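Side-chain contacts in Ceg4 (Legionella pneumophila subsp. pneumophila, PDB 6AOK), which acts as a phosphotyrosine phosphatase effector that attenuates the activation of eukaryotic MAPK pathways, this chain being its HAD-like phosphatase part: residues M57-P60 against I61-Q64; S129-E132 against I133-T137; E49-Y52 against K53-P56. One frame throughout, in Å; residues are numbered along the deposited sequence. Where two conformers were deposited one is given.

In the fold
The first strand, 13-17, is the middle one of a five-stranded parallel sheet. A long excursion follows before strand 106-111. An insertion at this place is consistent with a cap of HAD-like phosphatases. Contact 3 (49-56) comes first and closes a tight turn in the loop between helices 35-39 and 60-71. Contact 1 (57-64) follows without a break and turns this loop into helix 60-71. Contact 2 (129-137) comes much later. It joins the short helix 130-133 to the edge strand 136-139. The three lie in series; none nests or crosses. Centres of contacts 1 and 2 are about 17 Å apart.

Contact 1: residues M57-P60 against I61-Q64; sequences MKDP and IEAQ
Past Ile-61, whose side chain starts out away from the incoming loop, Glu-62 turns back onto Lys-58 and Asp-59 in the first turn of helix 60-71. Two conformers of Glu-62 were deposited; the following holds for one of them. Glu-62 CB sits 3.3 Å from Asp-59 O. The chain then runs out extended, and Glu-62 OE2 accepts a hydrogen bond from Asp-59 N at 2.9 Å. The amide meets OE2 on its anti side, 30° out of the carboxylate plane. Asp-59 is the N-cap residue, but its side chain makes no capping bond. The arrangement therefore supplies one half of a capping box and not the other. Glu-62 OE2 also lies 3.3 Å from Asp-59 OD2. These like charges would probably repel unless one group is protonated. On the loop side, Lys-58 CB touches Glu-62 OE2 at 3.4 Å, and the two side chains cross at about a right angle. Lys-58 NZ leads away to Ser-39 O.

Ala-63 is buried. Ala-63 N donates to Asp-59 O at 2.9 Å, and Ala-63 CB lies 3.5 Å from Pro-60 O. Leu-40 packs on that methyl.

Gln-64 N continues the helical pattern with a 2.9 Å bond to Pro-60 O. The Gln-64 chain bends at chi2 (78°), and NE2 bonds Glu-68 one turn on.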
HETATM    1  N   MSE A  57     -14.802   0.921 -12.507  1.00 14.09           N
HETATM    2  CA  MSE A  57     -13.532   0.856 -13.221  1.00 13.78           C
HETATM    3  C   MSE A  57     -13.620  -0.164 -14.331  1.00 12.37           C
HETATM    4  O   MSE A  57     -14.426  -1.098 -14.269  1.00 12.33           O
HETATM    5  CB  MSE A  57     -12.386   0.495 -12.254  1.00 21.75           C
HETATM    6  CG  MSE A  57     -11.013   0.653 -12.856  1.00 34.31           C
HETATM    7 SE   MSE A  57      -9.616   1.033 -11.519  0.68 41.12          SE
HETATM    8  CE  MSE A  57      -9.958   2.880 -11.104  1.00 38.81           C
ATOM      9  N   LYS A  58     -12.839   0.036 -15.400  1.00 11.39           N
ATOM     10  CA  LYS A  58     -12.751  -0.982 -16.441  1.00 13.50           C
ATOM     11  C   LYS A  58     -12.288  -2.303 -15.833  1.00 13.29           C
ATOM     12  O   LYS A  58     -11.651  -2.347 -14.778  1.00 16.67           O
ATOM     13  CB  LYS A  58     -11.785  -0.527 -17.548  1.00 12.19           C
ATOM     14  CG  LYS A  58     -12.460   0.544 -18.456  1.00 13.81           C
ATOM     15  CD  LYS A  58     -11.526   1.213 -19.408  1.00 16.91           C
ATOM     16  CE  LYS A  58     -12.229   2.337 -20.206  1.00 18.04           C
ATOM     17  NZ  LYS A  58     -11.176   3.030 -21.053  1.00 22.13           N
ATOM     18  N   ASP A  59     -12.580  -3.381 -16.525  1.00 13.42           N
ATOM     19  CA  ASP A  59     -12.138  -4.696 -16.060  1.00 16.01           C
ATOM     20  C   ASP A  59     -10.639  -4.734 -15.797  1.00 14.97           C
ATOM     21  O   ASP A  59      -9.875  -4.062 -16.511  1.00 14.74           O
ATOM     22  CB  ASP A  59     -12.476  -5.781 -17.088  1.00 17.63           C
ATOM     23  CG  ASP A  59     -13.988  -5.915 -17.339  1.00 21.64           C
ATOM     24  OD1 ASP A  59     -14.695  -6.151 -16.341  1.00 24.94           O
ATOM     25  OD2 ASP A  59     -14.440  -5.942 -18.517  1.00 23.26           O
ATOM     26  N   PRO A  60     -10.177  -5.574 -14.846  1.00 16.70           N
ATOM     27  CA  PRO A  60      -8.729  -5.647 -14.577  1.00 17.41           C
ATOM     28  C   PRO A  60      -7.902  -5.901 -15.816  1.00 17.27           C
ATOM     29  O   PRO A  60      -6.823  -5.295 -15.945  1.00 16.28           O
ATOM     30  CB  PRO A  60      -8.615  -6.820 -13.588  1.00 18.47           C
ATOM     31  CG  PRO A  60      -9.964  -6.806 -12.866  1.00 19.24           C
ATOM     32  CD  PRO A  60     -10.967  -6.444 -13.938  1.00 16.96           C
ATOM     33  N   ILE A  61      -8.348  -6.802 -16.715  1.00 15.52           N
ATOM     34  CA  ILE A  61      -7.515  -7.113 -17.879  1.00 16.38           C
ATOM     35  C   ILE A  61      -7.425  -5.913 -18.824  1.00 15.94           C
ATOM     36  O   ILE A  61      -6.415  -5.741 -19.513  1.00 16.34           O
ATOM     37  CB  ILE A  61      -8.018  -8.364 -18.629  1.00 17.79           C
ATOM     38  CG1 ILE A  61      -6.910  -8.925 -19.543  1.00 18.93           C
ATOM     39  CG2 ILE A  61      -9.238  -8.048 -19.471  1.00 17.90           C
ATOM     40  CD1 ILE A  61      -5.579  -9.312 -18.753  1.00 19.10           C
ATOM     41  N   GLU A  62      -8.468  -5.073 -18.877  1.00 15.26           N
ATOM     42  CA  GLU A  62      -8.402  -3.823 -19.631  0.50 18.33           C
ATOM     43  C   GLU A  62      -7.462  -2.828 -18.976  1.00 16.10           C
ATOM     44  O   GLU A  62      -6.727  -2.119 -19.663  1.00 16.81           O
ATOM     45  CB  GLU A  62      -9.773  -3.160 -19.731  0.50 19.54           C
ATOM     46  CG  GLU A  62     -10.953  -3.985 -20.169  0.50 20.26           C
ATOM     47  CD  GLU A  62     -12.208  -3.097 -20.278  0.50 18.88           C
ATOM     48  OE1 GLU A  62     -12.264  -2.397 -21.283  0.50 18.92           O
ATOM     49  OE2 GLU A  62     -13.118  -3.106 -19.397  0.50 16.14           O
ATOM     50  N   ALA A  63      -7.513  -2.721 -17.630  1.00 13.24           N
ATOM     51  CA  ALA A  63      -6.590  -1.818 -16.943  1.00 12.56           C
ATOM     52  C   ALA A  63      -5.148  -2.238 -17.197  1.00 16.35           C
ATOM     53  O   ALA A  63      -4.260  -1.398 -17.421  1.00 15.60           O
ATOM     54  CB  ALA A  63      -6.875  -1.799 -15.431  1.00 11.87           C
ATOM     55  N   GLN A  64      -4.902  -3.546 -17.184  1.00 14.89           N
ATOM     56  CA  GLN A  64      -3.562  -4.038 -17.494  1.00 15.55           C
ATOM     57  C   GLN A  64      -3.124  -3.594 -18.893  1.00 15.48           C
ATOM     58  O   GLN A  64      -1.978  -3.160 -19.099  1.00 17.97           O
ATOM     59  CB  GLN A  64      -3.568  -5.566 -17.357  1.00 16.50           C
ATOM     60  CG  GLN A  64      -2.273  -6.215 -17.774  1.00 19.94           C
ATOM     61  CD  GLN A  64      -1.176  -6.101 -16.712  1.00 22.04           C
ATOM     62  OE1 GLN A  64      -1.434  -5.710 -15.524  1.00 21.79           O
ATOM     63  NE2 GLN A  64       0.061  -6.411 -17.131  1.00 23.46           N
TER

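Contact 2: residues S129-E132 against I133-T137; sequences SDEE and ISKLT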
ATOM      1  N   SER A 129       1.473 -11.530  -7.967  1.00 17.11           N
ATOM      2  CA  SER A 129       0.519 -12.593  -8.248  1.00 17.80           C
ATOM      3  C   SER A 129      -0.795 -12.320  -7.522  1.00 17.57           C
ATOM      4  O   SER A 129      -0.850 -11.534  -6.589  1.00 14.72           O
ATOM      5  CB  SER A 129       1.075 -13.938  -7.806  1.00 18.93           C
ATOM      6  OG  SER A 129       1.090 -13.938  -6.383  1.00 18.61           O
ATOM      7  N   ASP A 130      -1.863 -12.988  -7.965  1.00 20.88           N
ATOM      8  CA  ASP A 130      -3.133 -12.851  -7.263  1.00 23.24           C
ATOM      9  C   ASP A 130      -3.003 -13.278  -5.811  1.00 20.28           C
ATOM     10  O   ASP A 130      -3.597 -12.651  -4.920  1.00 16.83           O
ATOM     11  CB  ASP A 130      -4.206 -13.671  -7.955  1.00 28.60           C
ATOM     12  CG  ASP A 130      -4.577 -13.114  -9.318  1.00 35.74           C
ATOM     13  OD1 ASP A 130      -4.399 -11.901  -9.537  1.00 36.37           O
ATOM     14  OD2 ASP A 130      -5.062 -13.901 -10.174  1.00 40.90           O
ATOM     15  N   GLU A 131      -2.215 -14.343  -5.560  1.00 18.06           N
ATOM     16  CA  GLU A 131      -1.957 -14.797  -4.198  1.00 22.34           C
ATOM     17  C   GLU A 131      -1.354 -13.690  -3.345  1.00 20.37           C
ATOM     18  O   GLU A 131      -1.785 -13.464  -2.206  1.00 16.69           O
ATOM     19  CB  GLU A 131      -1.027 -16.009  -4.212  1.00 27.13           C
ATOM     20  CG  GLU A 131      -0.897 -16.627  -2.843  1.00 34.61           C
ATOM     21  CD  GLU A 131       0.230 -17.649  -2.778  1.00 45.29           C
ATOM     22  OE1 GLU A 131       0.517 -18.308  -3.818  1.00 47.42           O
ATOM     23  OE2 GLU A 131       0.833 -17.773  -1.683  1.00 50.14           O
ATOM     24  N   GLU A 132      -0.346 -12.986  -3.874  1.00 16.75           N
ATOM     25  CA  GLU A 132       0.240 -11.901  -3.113  1.00 17.12           C
ATOM     26  C   GLU A 132      -0.750 -10.775  -2.913  1.00 16.05           C
ATOM     27  O   GLU A 132      -0.830 -10.192  -1.831  1.00 16.32           O
ATOM     28  CB  GLU A 132       1.481 -11.359  -3.823  1.00 18.54           C
ATOM     29  CG  GLU A 132       2.650 -12.281  -3.777  1.00 20.09           C
ATOM     30  CD  GLU A 132       3.773 -11.757  -4.664  1.00 26.24           C
ATOM     31  OE1 GLU A 132       3.607 -11.685  -5.916  1.00 24.64           O
ATOM     32  OE2 GLU A 132       4.804 -11.357  -4.073  1.00 30.29           O
ATOM     33  N   ILE A 133      -1.485 -10.419  -3.967  1.00 14.08           N
ATOM     34  CA  ILE A 133      -2.398  -9.293  -3.853  1.00 13.70           C
ATOM     35  C   ILE A 133      -3.506  -9.597  -2.862  1.00 12.36           C
ATOM     36  O   ILE A 133      -3.984  -8.688  -2.142  1.00 12.26           O
ATOM     37  CB  ILE A 133      -2.937  -8.952  -5.245  1.00 15.06           C
ATOM     38  CG1 ILE A 133      -1.773  -8.430  -6.087  1.00 11.72           C
ATOM     39  CG2 ILE A 133      -4.020  -7.884  -5.139  1.00 17.07           C
ATOM     40  CD1 ILE A 133      -2.109  -8.123  -7.542  1.00 11.96           C
ATOM     41  N   SER A 134      -3.910 -10.863  -2.793  1.00 13.73           N
ATOM     42  CA  SER A 134      -4.939 -11.273  -1.829  1.00 15.11           C
ATOM     43  C   SER A 134      -4.468 -11.116  -0.383  1.00 16.99           C
ATOM     44  O   SER A 134      -5.285 -11.229   0.534  1.00 18.53           O
ATOM     45  CB  SER A 134      -5.343 -12.696  -2.074  1.00 16.90           C
ATOM     46  OG  SER A 134      -4.388 -13.634  -1.572  1.00 19.41           O
ATOM     47  N   LYS A 135      -3.196 -10.845  -0.143  1.00 16.70           N
ATOM     48  CA  LYS A 135      -2.810 -10.648   1.244  1.00 16.62           C
ATOM     49  C   LYS A 135      -2.841  -9.195   1.649  1.00 15.84           C
ATOM     50  O   LYS A 135      -2.557  -8.889   2.810  1.00 17.18           O
ATOM     51  CB  LYS A 135      -1.423 -11.232   1.518  1.00 17.43           C
ATOM     52  CG  LYS A 135      -1.254 -12.636   1.000  1.00 21.48           C
ATOM     53  CD  LYS A 135      -1.768 -13.664   1.955  1.00 27.48           C
ATOM     54  CE  LYS A 135      -1.762 -15.100   1.304  1.00 34.75           C
ATOM     55  NZ  LYS A 135      -0.377 -15.587   0.878  1.00 39.18           N
ATOM     56  N   LEU A 136      -3.160  -8.300   0.730  1.00 11.49           N
ATOM     57  CA  LEU A 136      -3.369  -6.913   1.056  1.00 12.30           C
ATOM     58  C   LEU A 136      -4.742  -6.732   1.686  1.00 15.13           C
ATOM     59  O   LEU A 136      -5.717  -7.326   1.227  1.00 14.35           O
ATOM     60  CB  LEU A 136      -3.330  -6.072  -0.213  1.00 11.25           C
ATOM     61  CG  LEU A 136      -1.996  -5.969  -0.900  1.00 12.69           C
ATOM     62  CD1 LEU A 136      -2.286  -5.248  -2.198  1.00 12.95           C
ATOM     63  CD2 LEU A 136      -1.071  -5.116  -0.054  1.00 14.94           C
ATOM     64  N   THR A 137      -4.817  -5.883   2.716  1.00  9.77           N
ATOM     65  CA  THR A 137      -6.090  -5.385   3.256  1.00 11.99           C
ATOM     66  C   THR A 137      -6.131  -3.924   2.840  1.00 12.22           C
ATOM     67  O   THR A 137      -5.252  -3.151   3.205  1.00 15.07           O
ATOM     68  CB  THR A 137      -6.155  -5.529   4.783  1.00 14.37           C
ATOM     69  OG1 THR A 137      -6.174  -6.915   5.132  1.00 15.66           O
ATOM     70  CG2 THR A 137      -7.417  -4.845   5.412  1.00 13.72           C
TER
HETATM   71  O   HOH W   1       2.013 -14.715  -0.975  1.00 44.66           O
HETATM   72  O   HOH W   2       1.963 -17.859   0.736  1.00 67.02           O
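Lys-135 folds back over the last turn of helix 130-133 to reach Glu-131. Lys-135 CB lies 3.6 Å from Glu-132 O. Lys-135 CG comes 3.4 Å from Glu-131 O. The chain bends at chi2 (-84°), which keeps CD and CE near the same carbonyl oxygen. A second bend at chi4 brings Lys-135 NZ to Glu-131 OE2 at 3.6 Å, a long salt bridge. The two side chains lie side by side and point the same way. Two waters also link the charged ends. Water 2 donates to Glu-131 OE2 at 2.7 Å; the other water bonds are weak.

Glu-131 O takes a further partner, Ser-134 OG, which donates to it at 2.7 Å. Lys-135 N donates to Glu-132 O.

At the other end of the helix, Glu-132 N donates to Ser-129 OG, and Ser-129 N returns a 3.0 Å bond to Glu-132 OE1. Glu-132 OE2 is held by His-98. Ile-133 packs on helix 116-125. The chain then makes a type I beta turn from Ile-133 to Leu-136 and enters the parallel sheet. The whole is a short helix opened by a capping box and closed by a turn into an edge strand.

Contact 3: residues E49-Y52 against K53-P56; sequences EQDY and KNTP
Asp-51 and the residues just after it form the polar part of this turn. Asp-51 OD1 accepts from Lys-53 N at 2.6 Å, which makes an Asx turn. The amide comes from above the carboxylate plane, 36° out of it. Asn-54 N adds a weak bond to the same oxygen. The second oxygen, Asp-51 OD2, takes Asn-54 ND2 at 3.0 Å on its syn side, tilted out of the carboxylate plane. The carboxylate and amide planes are 78° apart. Asp-51 CG is anti to its own N (chi1 176°), and this swings the carboxylate over the following amides. Two of its bonds come from backbone N-H groups, so the Asp-51 charge is probably stabilised there. Thr-55 OG1 closes the turn by donating to Asp-51 O at 2.8 Å.

The aromatic contact is CH-pi. Lys-53 CB sits over the face of the Tyr-52 ring, 3.9 Å from its centroid. The two side chains run side by side, and Lys-53 CD passes 4.0 Å from Tyr-52 OH.

Van der Waals packing joins Gln-50 to Thr-55. The methyl Thr-55 CG2 lies 3.9 Å from Gln-50 CD, and the chains cross at about a right angle. Gln-50 NE2 bonds Gln-42 O.

Partners outside fix the turn. Tyr-52 OH bonds Lys-113 O, and Lys-53 NZ bonds Glu-140 O and Asn-114 O. The side chain of Tyr-52 is about 7 Å from that of the magnesium ligand Asp-20. The turn thus lies between helix 35-39, whose Tyr-37 and Gln-38 touch Tyr-52, and the loops after strands 106-111 and 136-139.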
ATOM      1  N   GLU A  49     -13.448  14.582 -16.765  1.00 13.81           N
ATOM      2  CA  GLU A  49     -13.209  13.865 -15.518  0.52 14.11           C
ATOM      3  C   GLU A  49     -14.516  13.315 -14.959  1.00 13.51           C
ATOM      4  O   GLU A  49     -15.529  13.994 -14.962  1.00 14.24           O
ATOM      5  CB  GLU A  49     -12.539  14.790 -14.484  0.52 15.06           C
ATOM      6  CG  GLU A  49     -11.068  15.060 -14.781  0.52 16.50           C
ATOM      7  CD  GLU A  49     -10.611  16.427 -14.283  0.52 20.54           C
ATOM      8  OE1 GLU A  49     -11.036  16.827 -13.189  0.52 21.69           O
ATOM      9  OE2 GLU A  49      -9.864  17.123 -15.005  0.52 20.37           O
ATOM     10  N   GLN A  50     -14.476  12.079 -14.472  1.00 11.04           N
ATOM     11  CA  GLN A  50     -15.596  11.482 -13.770  1.00 11.16           C
ATOM     12  C   GLN A  50     -15.195  11.320 -12.318  1.00 12.30           C
ATOM     13  O   GLN A  50     -14.009  11.328 -11.998  1.00 13.36           O
ATOM     14  CB  GLN A  50     -15.952  10.111 -14.364  1.00 11.09           C
ATOM     15  CG  GLN A  50     -16.341  10.195 -15.848  1.00 11.57           C
ATOM     16  CD  GLN A  50     -16.746   8.816 -16.322  1.00 12.91           C
ATOM     17  OE1 GLN A  50     -17.955   8.511 -16.379  1.00 12.24           O
ATOM     18  NE2 GLN A  50     -15.734   7.945 -16.632  1.00 11.26           N
ATOM     19  N   ASP A  51     -16.180  11.173 -11.436  1.00 12.10           N
ATOM     20  CA  ASP A  51     -15.874  10.955 -10.033  1.00 16.40           C
ATOM     21  C   ASP A  51     -14.780   9.908 -10.089  1.00 20.54           C
ATOM     22  O   ASP A  51     -14.908   8.924 -10.817  1.00 24.38           O
ATOM     23  CB  ASP A  51     -17.093  10.420  -9.285  1.00 21.69           C
ATOM     24  CG  ASP A  51     -16.788  10.081  -7.839  1.00 29.05           C
ATOM     25  OD1 ASP A  51     -15.597   9.889  -7.511  1.00 31.81           O
ATOM     26  OD2 ASP A  51     -17.736  10.007  -7.032  1.00 35.93           O
ATOM     27  N   TYR A  52     -13.705  10.099  -9.337  1.00  9.66           N
ATOM     28  CA  TYR A  52     -12.596   9.139  -9.424  1.00  9.13           C
ATOM     29  C   TYR A  52     -12.829   7.946  -8.532  1.00  9.90           C
ATOM     30  O   TYR A  52     -12.298   6.857  -8.789  1.00 11.41           O
ATOM     31  CB  TYR A  52     -11.238   9.774  -9.074  1.00 10.29           C
ATOM     32  CG  TYR A  52     -11.000   9.872  -7.580  1.00 11.12           C
ATOM     33  CD1 TYR A  52     -11.441  10.984  -6.873  1.00 11.25           C
ATOM     34  CD2 TYR A  52     -10.403   8.828  -6.882  1.00 11.36           C
ATOM     35  CE1 TYR A  52     -11.283  11.077  -5.490  1.00 10.06           C
ATOM     36  CE2 TYR A  52     -10.250   8.902  -5.490  1.00  9.63           C
ATOM     37  CZ  TYR A  52     -10.677  10.032  -4.813  1.00  9.93           C
ATOM     38  OH  TYR A  52     -10.500  10.098  -3.419  1.00  9.09           O
ATOM     39  N   LYS A  53     -13.647   8.110  -7.516  1.00 10.98           N
ATOM     40  CA  LYS A  53     -13.690   7.125  -6.445  1.00 13.40           C
ATOM     41  C   LYS A  53     -14.785   6.110  -6.692  1.00 14.43           C
ATOM     42  O   LYS A  53     -14.608   4.935  -6.390  1.00 14.57           O
ATOM     43  CB  LYS A  53     -13.883   7.849  -5.102  1.00 16.02           C
ATOM     44  CG  LYS A  53     -14.050   6.956  -3.835  1.00 20.42           C
ATOM     45  CD  LYS A  53     -12.732   6.756  -3.128  1.00 21.49           C
ATOM     46  CE  LYS A  53     -12.955   5.893  -1.841  1.00 21.07           C
ATOM     47  NZ  LYS A  53     -11.715   5.959  -1.148  1.00 22.41           N
ATOM     48  N   ASN A  54     -15.899   6.535  -7.270  1.00 13.96           N
ATOM     49  CA  ASN A  54     -17.090   5.698  -7.321  1.00 16.01           C
ATOM     50  C   ASN A  54     -17.502   5.293  -8.722  1.00 16.36           C
ATOM     51  O   ASN A  54     -18.305   4.375  -8.854  1.00 17.76           O
ATOM     52  CB  ASN A  54     -18.273   6.410  -6.661  1.00 20.51           C
ATOM     53  CG  ASN A  54     -17.993   6.714  -5.203  1.00 26.76           C
ATOM     54  OD1 ASN A  54     -17.632   5.808  -4.434  1.00 25.99           O
ATOM     55  ND2 ASN A  54     -18.100   7.995  -4.827  1.00 28.45           N
ATOM     56  N   THR A  55     -16.972   5.917  -9.753  1.00 13.80           N
ATOM     57  CA  THR A  55     -17.293   5.472 -11.104  1.00 11.97           C
ATOM     58  C   THR A  55     -16.742   4.056 -11.320  1.00 10.91           C
ATOM     59  O   THR A  55     -15.572   3.802 -10.997  1.00 12.79           O
ATOM     60  CB  THR A  55     -16.686   6.437 -12.128  1.00 13.58           C
ATOM     61  OG1 THR A  55     -17.180   7.770 -11.898  1.00 12.00           O
ATOM     62  CG2 THR A  55     -17.066   5.995 -13.581  1.00 12.62           C
ATOM     63  N   PRO A  56     -17.524   3.119 -11.873  1.00 12.01           N
ATOM     64  CA  PRO A  56     -17.005   1.751 -12.035  1.00 13.38           C
ATOM     65  C   PRO A  56     -15.755   1.738 -12.904  1.00 12.84           C
ATOM     66  O   PRO A  56     -15.615   2.498 -13.872  1.00 12.30           O
ATOM     67  CB  PRO A  56     -18.180   0.996 -12.678  1.00 15.92           C
ATOM     68  CG  PRO A  56     -19.434   1.726 -12.151  1.00 17.55           C
ATOM     69  CD  PRO A  56     -18.971   3.196 -12.185  1.00 12.44           C
TER